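Local coordinates for protein epsin 1 (Danio rerio, PDB 5LP0) that probably binds membranes rich in phosphatidylinositol 4,5-bisphosphate through its ENTH domain, bends them and promotes clathrin-coated invagination during receptor-mediated endocytosis, at residues E9-E14 with S25-E30; L34-V39 with E130-A135; K50-H55 with Q92-F97; Y71-G76 with T120-E125; Y99-R102 with D106-V109. All coordinates share one frame; numbering follows the deposited sequence.

Interaction 1 of 5, residues E9-E14 with S25-E30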
# COMPACT_ATOMS: atom_id res chain seq x y z
N GLU A 9 -7.22 -9.67 5.61
CA GLU A 9 -6.82 -8.63 6.54
C GLU A 9 -5.49 -9.02 7.17
O GLU A 9 -4.59 -8.20 7.30
CB GLU A 9 -7.88 -8.38 7.61
CG GLU A 9 -7.43 -7.37 8.65
CD GLU A 9 -8.45 -7.10 9.73
OE1 GLU A 9 -9.59 -7.60 9.64
OE2 GLU A 9 -8.09 -6.38 10.68
N ILE A 10 -5.37 -10.27 7.56
CA ILE A 10 -4.14 -10.77 8.14
C ILE A 10 -2.95 -10.64 7.17
O ILE A 10 -1.87 -10.24 7.58
CB ILE A 10 -4.34 -12.21 8.65
CG1 ILE A 10 -5.19 -12.15 9.93
CG2 ILE A 10 -3.02 -12.89 8.93
CD1 ILE A 10 -5.81 -13.46 10.31
N LYS A 11 -3.16 -10.95 5.89
CA LYS A 11 -2.08 -10.83 4.91
C LYS A 11 -1.62 -9.38 4.78
O LYS A 11 -0.43 -9.09 4.69
CB LYS A 11 -2.53 -11.39 3.56
CG LYS A 11 -2.54 -12.92 3.53
CD LYS A 11 -3.07 -13.46 2.22
CE LYS A 11 -3.06 -14.99 2.17
NZ LYS A 11 -1.69 -15.55 2.38
N VAL A 12 -2.57 -8.45 4.73
CA VAL A 12 -2.21 -7.03 4.69
C VAL A 12 -1.41 -6.61 5.94
O VAL A 12 -0.39 -5.91 5.83
CB VAL A 12 -3.46 -6.15 4.57
CG1 VAL A 12 -3.08 -4.69 4.72
CG2 VAL A 12 -4.17 -6.38 3.25
N ARG A 13 -1.84 -7.07 7.11
CA ARG A 13 -1.13 -6.73 8.35
C ARG A 13 0.31 -7.22 8.28
O ARG A 13 1.24 -6.50 8.62
CB ARG A 13 -1.82 -7.34 9.58
CG ARG A 13 -3.06 -6.62 9.97
CD ARG A 13 -3.83 -7.36 11.06
NE ARG A 13 -5.01 -6.61 11.46
CZ ARG A 13 -5.01 -5.63 12.36
NH1 ARG A 13 -3.88 -5.30 12.99
NH2 ARG A 13 -6.14 -4.99 12.64
N GLU A 14 0.49 -8.45 7.82
CA GLU A 14 1.81 -9.03 7.71
C GLU A 14 2.67 -8.23 6.75
O GLU A 14 3.83 -7.98 7.02
CB GLU A 14 1.69 -10.47 7.22
CG GLU A 14 3.03 -11.12 6.96
CD GLU A 14 3.81 -11.34 8.23
OE1 GLU A 14 3.17 -11.64 9.27
OE2 GLU A 14 5.06 -11.21 8.20
N SER A 25 7.35 -9.93 -2.00
CA SER A 25 6.72 -9.85 -3.32
C SER A 25 5.69 -10.95 -3.54
O SER A 25 4.70 -10.74 -4.22
CB SER A 25 7.79 -9.98 -4.40
OG SER A 25 8.12 -11.34 -4.61
N SER A 26 5.94 -12.13 -3.01
CA SER A 26 4.98 -13.22 -3.18
C SER A 26 3.71 -12.95 -2.37
O SER A 26 2.59 -13.24 -2.81
CB SER A 26 5.60 -14.57 -2.78
OG SER A 26 5.96 -14.59 -1.41
N LEU A 27 3.88 -12.36 -1.19
CA LEU A 27 2.73 -12.03 -0.36
C LEU A 27 1.96 -10.93 -1.06
O LEU A 27 0.72 -10.98 -1.14
CB LEU A 27 3.18 -11.58 1.03
CG LEU A 27 2.07 -11.16 2.00
CD1 LEU A 27 0.99 -12.21 2.12
CD2 LEU A 27 2.67 -10.86 3.39
N MET A 28 2.68 -9.95 -1.60
CA MET A 28 2.01 -8.86 -2.27
C MET A 28 1.24 -9.42 -3.47
O MET A 28 0.14 -8.97 -3.75
CB MET A 28 2.97 -7.72 -2.67
CG MET A 28 3.46 -6.82 -1.47
SD MET A 28 4.26 -5.25 -1.96
CE MET A 28 5.72 -5.92 -2.73
N SER A 29 1.80 -10.41 -4.16
CA SER A 29 1.10 -10.99 -5.30
C SER A 29 -0.20 -11.68 -4.86
O SER A 29 -1.21 -11.57 -5.54
CB SER A 29 2.00 -11.98 -6.04
OG SER A 29 1.33 -12.52 -7.16
N GLU A 30 -0.15 -12.38 -3.75
CA GLU A 30 -1.36 -13.00 -3.20
C GLU A 30 -2.45 -11.95 -2.92
O GLU A 30 -3.62 -12.14 -3.25
CB GLU A 30 -1.04 -13.78 -1.93
CG GLU A 30 -0.15 -14.98 -2.15
CD GLU A 30 0.40 -15.56 -0.85
OE1 GLU A 30 -0.22 -15.37 0.21
OE2 GLU A 30 1.47 -16.21 -0.90
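K11 and L27 mark the closest backbone approach, with their CA atoms 7.2 Å apart, where two helices of the ENTH domain run side by side in roughly antiparallel fashion. The short axes of 9-14 and 25-30 pass 10.0 Å from each other with their directions 148° apart, a helical hairpin whose connecting loop leads from helix 8-15 into helix 25-34. Between the helices sits L27. Its two methyl branches divide the work: CD1 lies 3.9 Å from K11 CG, against the aliphatic start of that lysine, while CD2 packs 3.6 Å from E14 CG. E14 reaches this methyl because its CG stands anti to the backbone N (chi1 175°); the chain then bends at chi2. K11 stays extended past L27 and turns only at chi4, which delivers its ammonium group to E30, one turn further along the facing helix. The rest of the lysine stem leans on I31 and L34 of that same helix. On the other side of helix 8-15, V12 packs against I44, M47 and L68, so the hairpin is laid on the helices 38-51 and 59-75. R13, which probably binds the phosphoinositide headgroup, leaves the helix on a side turned from the facing one; both its NE and NH2 donate to a single oxygen, OE2 of E9, with that oxygen practically in the guanidinium plane. The polar link across the hairpin is the salt bridge from K11 NZ to E30 OE1, only 2.6 Å long and received nearly along the C-O bond of the carboxylate.

Interaction 2 of 5, residues L34-V39 with E130-A135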
# COMPACT_ATOMS: atom_id res chain seq x y z
N LEU A 34 -6.25 -11.33 -4.57
CA LEU A 34 -7.43 -11.17 -3.72
C LEU A 34 -8.20 -9.88 -4.00
O LEU A 34 -9.39 -9.79 -3.71
CB LEU A 34 -7.08 -11.28 -2.23
CG LEU A 34 -6.74 -12.71 -1.76
CD1 LEU A 34 -6.10 -12.67 -0.40
CD2 LEU A 34 -7.99 -13.60 -1.74
N THR A 35 -7.53 -8.85 -4.52
CA THR A 35 -8.28 -7.62 -4.85
C THR A 35 -9.35 -7.79 -5.93
O THR A 35 -10.22 -6.92 -6.06
CB THR A 35 -7.39 -6.42 -5.25
OG1 THR A 35 -6.71 -6.69 -6.48
CG2 THR A 35 -6.38 -6.08 -4.12
N TYR A 36 -9.30 -8.88 -6.69
CA TYR A 36 -10.36 -9.20 -7.64
C TYR A 36 -11.54 -9.89 -6.99
O TYR A 36 -12.52 -10.16 -7.65
CB TYR A 36 -9.82 -10.08 -8.78
CG TYR A 36 -8.82 -9.40 -9.65
CD1 TYR A 36 -7.46 -9.45 -9.36
CD2 TYR A 36 -9.23 -8.71 -10.77
CE1 TYR A 36 -6.54 -8.82 -10.19
CE2 TYR A 36 -8.33 -8.09 -11.59
CZ TYR A 36 -7.01 -8.15 -11.31
OH TYR A 36 -6.18 -7.50 -12.18
N ASN A 37 -11.42 -10.22 -5.71
CA ASN A 37 -12.50 -10.84 -4.94
C ASN A 37 -13.18 -9.71 -4.17
O ASN A 37 -12.56 -9.07 -3.32
CB ASN A 37 -11.87 -11.88 -4.01
CG ASN A 37 -12.86 -12.56 -3.10
OD1 ASN A 37 -13.65 -11.92 -2.41
ND2 ASN A 37 -12.79 -13.88 -3.07
N VAL A 38 -14.42 -9.39 -4.50
CA VAL A 38 -15.04 -8.16 -4.01
C VAL A 38 -15.09 -8.09 -2.46
O VAL A 38 -14.84 -7.04 -1.83
CB VAL A 38 -16.43 -7.96 -4.66
CG1 VAL A 38 -17.42 -8.99 -4.15
CG2 VAL A 38 -16.93 -6.57 -4.39
N VAL A 39 -15.36 -9.23 -1.83
CA VAL A 39 -15.37 -9.31 -0.37
C VAL A 39 -13.96 -9.04 0.22
O VAL A 39 -13.76 -8.19 1.13
CB VAL A 39 -15.93 -10.67 0.12
CG1 VAL A 39 -15.79 -10.79 1.62
CG2 VAL A 39 -17.39 -10.82 -0.30
N GLU A 130 0.86 2.38 -18.38
CA GLU A 130 2.24 1.96 -18.65
C GLU A 130 2.80 1.13 -17.49
O GLU A 130 3.46 0.07 -17.68
CB GLU A 130 3.11 3.22 -18.85
CG GLU A 130 2.74 4.01 -20.11
CD GLU A 130 3.01 5.51 -20.02
OE1 GLU A 130 3.55 6.01 -19.01
OE2 GLU A 130 2.67 6.20 -21.01
N GLU A 131 2.52 1.61 -16.28
CA GLU A 131 3.02 0.97 -15.08
C GLU A 131 2.34 -0.37 -14.95
O GLU A 131 2.96 -1.32 -14.51
CB GLU A 131 2.74 1.82 -13.83
CG GLU A 131 3.53 3.13 -13.80
CD GLU A 131 4.99 2.97 -13.45
OE1 GLU A 131 5.40 1.86 -13.01
OE2 GLU A 131 5.73 3.97 -13.61
N ARG A 132 1.07 -0.48 -15.34
CA ARG A 132 0.36 -1.75 -15.21
C ARG A 132 0.91 -2.82 -16.14
O ARG A 132 1.09 -3.93 -15.74
CB ARG A 132 -1.13 -1.55 -15.47
CG ARG A 132 -1.96 -2.80 -15.29
CD ARG A 132 -3.43 -2.46 -15.34
NE ARG A 132 -4.27 -3.61 -15.07
CZ ARG A 132 -4.56 -4.04 -13.84
NH1 ARG A 132 -4.04 -3.45 -12.78
NH2 ARG A 132 -5.34 -5.09 -13.71
N ILE A 133 1.19 -2.47 -17.39
CA ILE A 133 1.82 -3.44 -18.30
C ILE A 133 3.13 -3.95 -17.71
O ILE A 133 3.36 -5.17 -17.64
CB ILE A 133 2.06 -2.81 -19.65
CG1 ILE A 133 0.72 -2.67 -20.39
CG2 ILE A 133 3.03 -3.68 -20.49
CD1 ILE A 133 0.82 -1.87 -21.70
N HIS A 134 3.99 -3.02 -17.28
CA HIS A 134 5.27 -3.45 -16.71
C HIS A 134 5.08 -4.29 -15.42
O HIS A 134 5.74 -5.32 -15.22
CB HIS A 134 6.16 -2.24 -16.43
CG HIS A 134 7.48 -2.59 -15.83
ND1 HIS A 134 8.58 -2.92 -16.59
CD2 HIS A 134 7.88 -2.67 -14.53
CE1 HIS A 134 9.61 -3.18 -15.79
NE2 HIS A 134 9.20 -3.04 -14.54
N ALA A 135 4.14 -3.89 -14.58
CA ALA A 135 3.94 -4.56 -13.30
C ALA A 135 3.38 -5.97 -13.50
O ALA A 135 3.75 -6.89 -12.79
CB ALA A 135 3.01 -3.75 -12.42
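Y36 and R132 reach for each other from opposite directions, bridging the turn between helices 25-34 and 38-51 and the last helix of this all-helical ENTH fold, 125-139. Y36 lies in a type I beta turn from L34 to N37, and N37 then caps the helix that follows. With CG of the tyrosine anti to the carbonyl carbon (chi1 -66°), the ring is carried out across the gap, and the hydroxyl alone reaches R132. R132 answers with a chain fully extended from CG to NE. The two flat groups meet edge against edge: NH2 lies near the plane of the phenol ring, and OH lies near that of the guanidinium, yet the planes are turned 54° apart and there is no stacking between them. R132 also has a stronger partner, since its NH1 donates to the carbonyl O of G76, just past the end of helix 59-75; the guanidinium therefore ties three parts of the chain together at the surface. Close by, T35 packs inward on L72 and V80. The bond between the two main side chains is weak: NH2 of R132 donates to OH of Y36 over 3.0 Å, at a bent N-H...O angle of 128°.

Interaction 3 of 5, residues K50-H55 with Q92-F97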
# COMPACT_ATOMS: atom_id res chain seq x y z
N LYS A 50 -6.06 1.94 7.11
CA LYS A 50 -5.75 2.01 8.53
C LYS A 50 -4.25 2.12 8.75
O LYS A 50 -3.79 2.97 9.52
CB LYS A 50 -6.27 0.78 9.25
CG LYS A 50 -7.79 0.79 9.46
CD LYS A 50 -8.28 -0.47 10.19
CE LYS A 50 -9.82 -0.51 10.32
NZ LYS A 50 -10.27 -1.82 10.86
N ARG A 51 -3.45 1.31 8.06
CA ARG A 51 -2.01 1.34 8.24
C ARG A 51 -1.45 2.68 7.74
O ARG A 51 -0.52 3.22 8.33
CB ARG A 51 -1.36 0.15 7.53
CG ARG A 51 -1.63 -1.21 8.24
CD ARG A 51 -0.66 -1.35 9.42
NE ARG A 51 -1.06 -2.18 10.57
CZ ARG A 51 -0.54 -3.37 10.87
NH1 ARG A 51 0.33 -3.96 10.06
NH2 ARG A 51 -0.92 -4.01 11.96
N LEU A 52 -2.06 3.25 6.71
CA LEU A 52 -1.65 4.54 6.17
C LEU A 52 -1.98 5.71 7.11
O LEU A 52 -1.51 6.83 6.88
CB LEU A 52 -2.33 4.78 4.81
CG LEU A 52 -1.77 3.98 3.63
CD1 LEU A 52 -2.66 4.16 2.42
CD2 LEU A 52 -0.33 4.36 3.27
N ASN A 53 -2.76 5.43 8.15
CA ASN A 53 -3.22 6.44 9.11
C ASN A 53 -2.59 6.24 10.50
O ASN A 53 -3.04 6.84 11.47
CB ASN A 53 -4.75 6.33 9.21
CG ASN A 53 -5.40 7.53 9.88
OD1 ASN A 53 -4.95 8.67 9.73
ND2 ASN A 53 -6.47 7.27 10.62
N ASP A 54 -1.55 5.42 10.58
CA ASP A 54 -0.73 5.30 11.79
C ASP A 54 0.33 6.40 11.85
O ASP A 54 0.51 7.16 10.88
CB ASP A 54 -0.10 3.90 11.86
CG ASP A 54 -1.10 2.83 12.31
OD1 ASP A 54 -0.80 1.64 12.12
OD2 ASP A 54 -2.15 3.19 12.88
N HIS A 55 1.03 6.51 12.98
CA HIS A 55 1.94 7.61 13.21
C HIS A 55 3.10 7.17 14.09
O HIS A 55 3.11 6.09 14.67
CB HIS A 55 1.19 8.74 13.92
CG HIS A 55 0.00 9.24 13.17
ND1 HIS A 55 0.10 10.19 12.18
CD2 HIS A 55 -1.31 8.92 13.26
CE1 HIS A 55 -1.10 10.44 11.68
NE2 HIS A 55 -1.97 9.68 12.33
N GLN A 92 -2.12 12.23 0.02
CA GLN A 92 -1.53 13.57 0.01
C GLN A 92 -1.09 14.02 1.40
O GLN A 92 -0.06 14.66 1.55
CB GLN A 92 -2.52 14.58 -0.57
CG GLN A 92 -2.70 14.44 -2.05
CD GLN A 92 -3.78 15.35 -2.60
OE1 GLN A 92 -4.62 15.85 -1.85
NE2 GLN A 92 -3.76 15.57 -3.91
N THR A 93 -1.86 13.67 2.43
CA THR A 93 -1.54 14.11 3.77
C THR A 93 -0.18 13.58 4.20
O THR A 93 0.48 14.18 5.04
CB THR A 93 -2.62 13.69 4.76
OG1 THR A 93 -2.37 14.30 6.01
CG2 THR A 93 -2.71 12.17 4.97
N LEU A 94 0.23 12.46 3.61
CA LEU A 94 1.48 11.81 4.01
C LEU A 94 2.73 12.56 3.53
O LEU A 94 3.83 12.29 4.01
CB LEU A 94 1.50 10.37 3.53
CG LEU A 94 0.34 9.53 4.08
CD1 LEU A 94 0.38 8.10 3.50
CD2 LEU A 94 0.32 9.50 5.59
N LYS A 95 2.55 13.50 2.60
CA LYS A 95 3.65 14.38 2.19
C LYS A 95 4.03 15.30 3.35
O LYS A 95 5.08 15.91 3.30
CB LYS A 95 3.26 15.18 0.95
CG LYS A 95 3.02 14.28 -0.28
CD LYS A 95 2.46 15.01 -1.50
CE LYS A 95 3.42 16.06 -1.98
NZ LYS A 95 2.88 16.74 -3.19
N ASP A 96 3.17 15.38 4.37
CA ASP A 96 3.41 16.17 5.58
C ASP A 96 3.80 15.35 6.79
O ASP A 96 3.96 15.90 7.88
CB ASP A 96 2.17 16.99 5.95
CG ASP A 96 1.64 17.82 4.81
OD1 ASP A 96 2.45 18.49 4.14
OD2 ASP A 96 0.41 17.80 4.57
N PHE A 97 3.95 14.04 6.62
CA PHE A 97 4.20 13.14 7.74
C PHE A 97 5.53 13.45 8.41
O PHE A 97 6.53 13.62 7.73
CB PHE A 97 4.18 11.70 7.24
CG PHE A 97 4.33 10.66 8.31
CD1 PHE A 97 3.21 10.04 8.83
CD2 PHE A 97 5.58 10.29 8.78
CE1 PHE A 97 3.34 9.07 9.79
CE2 PHE A 97 5.69 9.31 9.76
CZ PHE A 97 4.55 8.72 10.27
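L52 and L94 make the apolar half of this contact, which joins the turn following helix 38-51 to the 3-10 segment after helix 89-92 within the ENTH domain. Their side chains cross at about a right angle, and methyl meets methyl, CD2 of L52 at 3.8 Å from CD1 of L94. The other branch of L94 is spent on the backbone: its CD2 lies 3.5 Å from the carbonyl O of L52.

A second group of contacts involves the ring of F97. With CG anti to the backbone N (chi1 -176°), the phenyl is swung across toward the turn and presents an edge to it. The carbonyl O of D54 lies in the ring plane, 3.6 Å from F97 CE1, where the slightly positive rim of an aromatic ring suits an oxygen. The same carbon is 4.0 Å from CA of H55, whose imidazole runs obliquely past the phenyl.

The polar groups of the turn look to residues outside the contact. D54, the last residue of a type I turn that begins at R51, accepts from H61 ND1 through OD1, and H61 and R51 both probably bind the phosphoinositide headgroup. R51 donates through NH1 to T16.

Among the helices, L52 rests on A65 and M66 of helix 59-75, whereas L94 and F97 lean on A115 and V111 of helix 108-122, so the contact connects those two helices.

Interaction 4 of 5, residues Y71-G76 with T120-E125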
# COMPACT_ATOMS: atom_id res chain seq x y z
N TYR A 71 1.96 -1.36 -5.23
CA TYR A 71 1.95 -2.66 -5.88
C TYR A 71 0.53 -3.05 -6.30
O TYR A 71 0.31 -3.57 -7.40
CB TYR A 71 2.53 -3.71 -4.94
CG TYR A 71 2.64 -5.08 -5.57
CD1 TYR A 71 3.80 -5.47 -6.20
CD2 TYR A 71 1.59 -5.98 -5.54
CE1 TYR A 71 3.92 -6.72 -6.75
CE2 TYR A 71 1.69 -7.24 -6.12
CZ TYR A 71 2.86 -7.59 -6.73
OH TYR A 71 2.99 -8.83 -7.31
N LEU A 72 -0.46 -2.81 -5.45
CA LEU A 72 -1.85 -3.17 -5.76
C LEU A 72 -2.45 -2.27 -6.84
O LEU A 72 -3.24 -2.72 -7.68
CB LEU A 72 -2.67 -3.09 -4.48
CG LEU A 72 -2.30 -4.03 -3.34
CD1 LEU A 72 -3.26 -3.82 -2.16
CD2 LEU A 72 -2.30 -5.50 -3.78
N ILE A 73 -2.10 -1.00 -6.84
CA ILE A 73 -2.51 -0.08 -7.89
C ILE A 73 -2.04 -0.59 -9.25
O ILE A 73 -2.80 -0.57 -10.23
CB ILE A 73 -1.93 1.33 -7.64
CG1 ILE A 73 -2.71 2.04 -6.52
CG2 ILE A 73 -1.92 2.17 -8.90
CD1 ILE A 73 -1.93 3.18 -5.85
N LYS A 74 -0.81 -1.07 -9.31
CA LYS A 74 -0.19 -1.48 -10.58
C LYS A 74 -0.50 -2.92 -10.97
O LYS A 74 -0.51 -3.25 -12.16
CB LYS A 74 1.32 -1.31 -10.50
CG LYS A 74 1.79 0.12 -10.37
CD LYS A 74 3.30 0.18 -10.24
CE LYS A 74 3.75 1.61 -10.11
NZ LYS A 74 5.24 1.72 -10.04
N THR A 75 -0.79 -3.77 -10.00
CA THR A 75 -0.83 -5.22 -10.22
C THR A 75 -2.19 -5.87 -9.92
O THR A 75 -2.45 -7.00 -10.35
CB THR A 75 0.23 -5.91 -9.35
OG1 THR A 75 1.41 -5.08 -9.25
CG2 THR A 75 0.61 -7.23 -9.93
N GLY A 76 -3.02 -5.17 -9.15
CA GLY A 76 -4.29 -5.69 -8.70
C GLY A 76 -5.44 -5.23 -9.58
O GLY A 76 -5.24 -4.71 -10.68
N THR A 120 1.86 11.61 -7.53
CA THR A 120 2.04 11.93 -8.95
C THR A 120 1.62 10.77 -9.86
O THR A 120 1.01 10.99 -10.92
CB THR A 120 3.47 12.40 -9.32
OG1 THR A 120 4.39 11.32 -9.22
CG2 THR A 120 3.92 13.53 -8.43
N LEU A 121 1.90 9.54 -9.44
CA LEU A 121 1.44 8.38 -10.19
C LEU A 121 -0.09 8.34 -10.28
O LEU A 121 -0.65 8.16 -11.36
CB LEU A 121 1.92 7.11 -9.52
CG LEU A 121 1.31 5.83 -10.08
CD1 LEU A 121 1.62 5.67 -11.58
CD2 LEU A 121 1.84 4.70 -9.28
N LEU A 122 -0.77 8.47 -9.14
CA LEU A 122 -2.22 8.35 -9.10
C LEU A 122 -2.93 9.42 -9.94
O LEU A 122 -4.01 9.18 -10.47
CB LEU A 122 -2.73 8.39 -7.65
CG LEU A 122 -2.57 7.07 -6.90
CD1 LEU A 122 -2.76 7.27 -5.41
CD2 LEU A 122 -3.55 6.05 -7.46
N LYS A 123 -2.31 10.59 -10.07
CA LYS A 123 -2.92 11.68 -10.81
C LYS A 123 -2.77 11.55 -12.34
O LYS A 123 -3.33 12.35 -13.08
CB LYS A 123 -2.38 13.03 -10.32
CG LYS A 123 -2.83 13.39 -8.89
CD LYS A 123 -2.26 14.73 -8.43
CE LYS A 123 -2.76 15.12 -7.04
NZ LYS A 123 -2.07 16.36 -6.55
N ASP A 124 -2.04 10.53 -12.80
CA ASP A 124 -1.73 10.40 -14.22
C ASP A 124 -2.17 9.04 -14.79
O ASP A 124 -1.49 8.03 -14.62
CB ASP A 124 -0.22 10.57 -14.43
CG ASP A 124 0.13 10.82 -15.87
OD1 ASP A 124 -0.42 10.11 -16.73
OD2 ASP A 124 0.95 11.71 -16.14
N GLU A 125 -3.31 9.03 -15.49
CA GLU A 125 -3.90 7.77 -15.94
C GLU A 125 -3.08 7.08 -17.03
O GLU A 125 -3.04 5.84 -17.10
CB GLU A 125 -5.37 7.99 -16.34
CG GLU A 125 -6.15 8.68 -15.22
CD GLU A 125 -7.62 8.29 -15.16
OE1 GLU A 125 -7.96 7.13 -15.47
OE2 GLU A 125 -8.44 9.15 -14.77
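Two helix ends pack together here, the C-terminal turns of helix 59-75 and helix 108-122, with I73 facing L122 and K74 facing L121. I73 and L122 have their CA atoms 8.5 Å apart, and their side chains cross at about a right angle. The ethyl branch of I73 does the touching: CD1 comes to 3.7 Å from CD2 of L122 and also faces that leucine's CG and CD1, so it sits against the whole branch point.

K74 contributes its hydrocarbon length. Extended beyond CG, it slants past L121, and its CE lies 3.7 Å from CD2 of the leucine. The ammonium group beyond is held by two carboxylates, in salt bridges to E70 and to E131, so the lysine is held at its charged end while its stem passes the leucine.

In the all-helical ENTH domain, a superhelix of helices, this contact is buried. I73 and L121 both touch L128 of helix 125-139, while I73 and L122 share C84 of helix 78-86. D124 starts the final helix as its N-cap, its OD1 accepting from R127 N.

The end of helix 59-75 is tied off by T75, whose OG1 donates to the carbonyl O of Y71 at 2.6 Å. The donor is tilted 17° from the carbonyl plane, and the same hydroxyl oxygen stands 3.6 Å above the phenol ring of Y71, over its centre.

Interaction 5 of 5, residues Y99-R102 with D106-V109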
# COMPACT_ATOMS: atom_id res chain seq x y z
N TYR A 99 8.30 12.25 11.52
CA TYR A 99 8.78 11.44 12.64
C TYR A 99 10.29 11.45 12.77
O TYR A 99 11.00 11.06 11.85
CB TYR A 99 8.29 9.99 12.55
CG TYR A 99 8.68 9.18 13.77
CD1 TYR A 99 8.22 9.53 15.03
CD2 TYR A 99 9.52 8.07 13.67
CE1 TYR A 99 8.55 8.80 16.15
CE2 TYR A 99 9.89 7.34 14.81
CZ TYR A 99 9.38 7.71 16.03
OH TYR A 99 9.74 6.98 17.15
N ILE A 100 10.74 11.90 13.94
CA ILE A 100 12.14 11.83 14.35
C ILE A 100 12.23 10.69 15.35
O ILE A 100 11.51 10.69 16.35
CB ILE A 100 12.59 13.15 15.03
CG1 ILE A 100 12.35 14.33 14.09
CG2 ILE A 100 14.07 13.08 15.48
CD1 ILE A 100 13.02 14.17 12.74
N ASP A 101 13.08 9.70 15.08
CA ASP A 101 13.21 8.60 16.02
C ASP A 101 14.16 8.97 17.17
O ASP A 101 14.69 10.08 17.24
CB ASP A 101 13.60 7.28 15.33
CG ASP A 101 15.03 7.24 14.83
OD1 ASP A 101 15.86 8.05 15.29
OD2 ASP A 101 15.31 6.36 13.98
N ARG A 102 14.35 8.04 18.10
CA ARG A 102 15.08 8.37 19.32
C ARG A 102 16.58 8.54 19.07
O ARG A 102 17.29 9.14 19.89
CB ARG A 102 14.81 7.35 20.42
CG ARG A 102 15.41 5.99 20.19
CD ARG A 102 14.84 4.99 21.21
NE ARG A 102 15.50 3.69 21.14
CZ ARG A 102 15.09 2.61 21.80
NH1 ARG A 102 14.02 2.66 22.57
NH2 ARG A 102 15.76 1.47 21.67
N ASP A 106 15.64 11.17 10.84
CA ASP A 106 14.36 11.58 10.24
C ASP A 106 13.78 10.45 9.39
O ASP A 106 14.04 10.35 8.21
CB ASP A 106 14.55 12.85 9.38
CG ASP A 106 13.21 13.50 9.01
OD1 ASP A 106 12.18 12.81 9.08
OD2 ASP A 106 13.19 14.69 8.63
N GLN A 107 13.00 9.57 10.01
CA GLN A 107 12.37 8.49 9.25
C GLN A 107 11.22 9.03 8.41
O GLN A 107 10.86 8.46 7.39
CB GLN A 107 11.89 7.37 10.18
CG GLN A 107 13.03 6.72 11.00
CD GLN A 107 14.01 5.92 10.17
OE1 GLN A 107 13.83 5.72 8.97
NE2 GLN A 107 15.06 5.45 10.81
N GLY A 108 10.64 10.14 8.85
CA GLY A 108 9.55 10.77 8.13
C GLY A 108 9.92 11.15 6.71
O GLY A 108 9.06 11.08 5.82
N VAL A 109 11.18 11.51 6.46
CA VAL A 109 11.58 11.87 5.10
C VAL A 109 11.27 10.76 4.07
O VAL A 109 10.89 11.07 2.93
CB VAL A 109 13.07 12.29 5.02
CG1 VAL A 109 13.97 11.08 4.88
CG2 VAL A 109 13.28 13.25 3.87
O HOH W 1 10.03 13.93 10.14
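The carbonyl O of Y99 takes two successive amides, those of Q107 and G108, where the chain enters helix 108-122. G108 N donates to it at 3.2 Å, in the carbonyl plane and on a lone pair, with an N-H...O angle of 158°; Q107 N adds a weak, strongly bent bond of 3.1 Å to the same Y99 O. Next to these bonds, I100 and D106 form a single beta bridge. A water bridges the other end of Y99, accepting from Y99 N at 2.8 Å and donating to D106 OD1 at 2.6 Å. That carboxylate oxygen also receives V109 N at 3.1 Å, from well above the carboxylate plane, in a capping bond at the helix start, while OD2 of D106 forms a salt bridge with R112, further along in helix 108-122. Further out, Q107 NE2 makes a weak but nearly straight bond to D101 OD2, 3.3 Å long, with the amide and carboxylate planes 55° apart; the chain of Q107 bends at chi2 to bring its amide there. The other oxygen of D101 accepts from K105 N, closing the connecting loop.

The I100 side chain, though it leaves the backbone away from D106, curls back to place CD1 at 3.8 Å from D106 CG. The edge of the Y99 ring meets CB of Q107. G108, with no side chain, lets the backbones come close, its CA 4.6 Å from that of Y99.

The loop joins helix 89-92 to helix 108-122 at the edge of the domain, far from the centre of the chain, with the Y99 ring meeting W59 at the start of helix 59-75.

How the interactions relate
Interactions 3 and 4 are the buried contacts, built mainly from leucine, isoleucine and phenylalanine, with a lysine stem and backbone carbonyls, and helix 59-75 lines both. Interactions 1, 2 and 5 lie at the surface and use polar links: a salt bridge, a weak arginine-tyrosine bond, and a set of backbone and water-mediated bonds. Helix 38-51 serves interactions 2 and 3, helix 108-122 interactions 4 and 5. Interactions 2 and 4 are neighbours, their centres about 9 Å apart, linked by polar bonds from helix 125-139. Interaction 1 meets interaction 4 through Y71 against M28, and interaction 3 beside the probable lipid site. Interaction 5 touches interaction 3 where F97 meets G108.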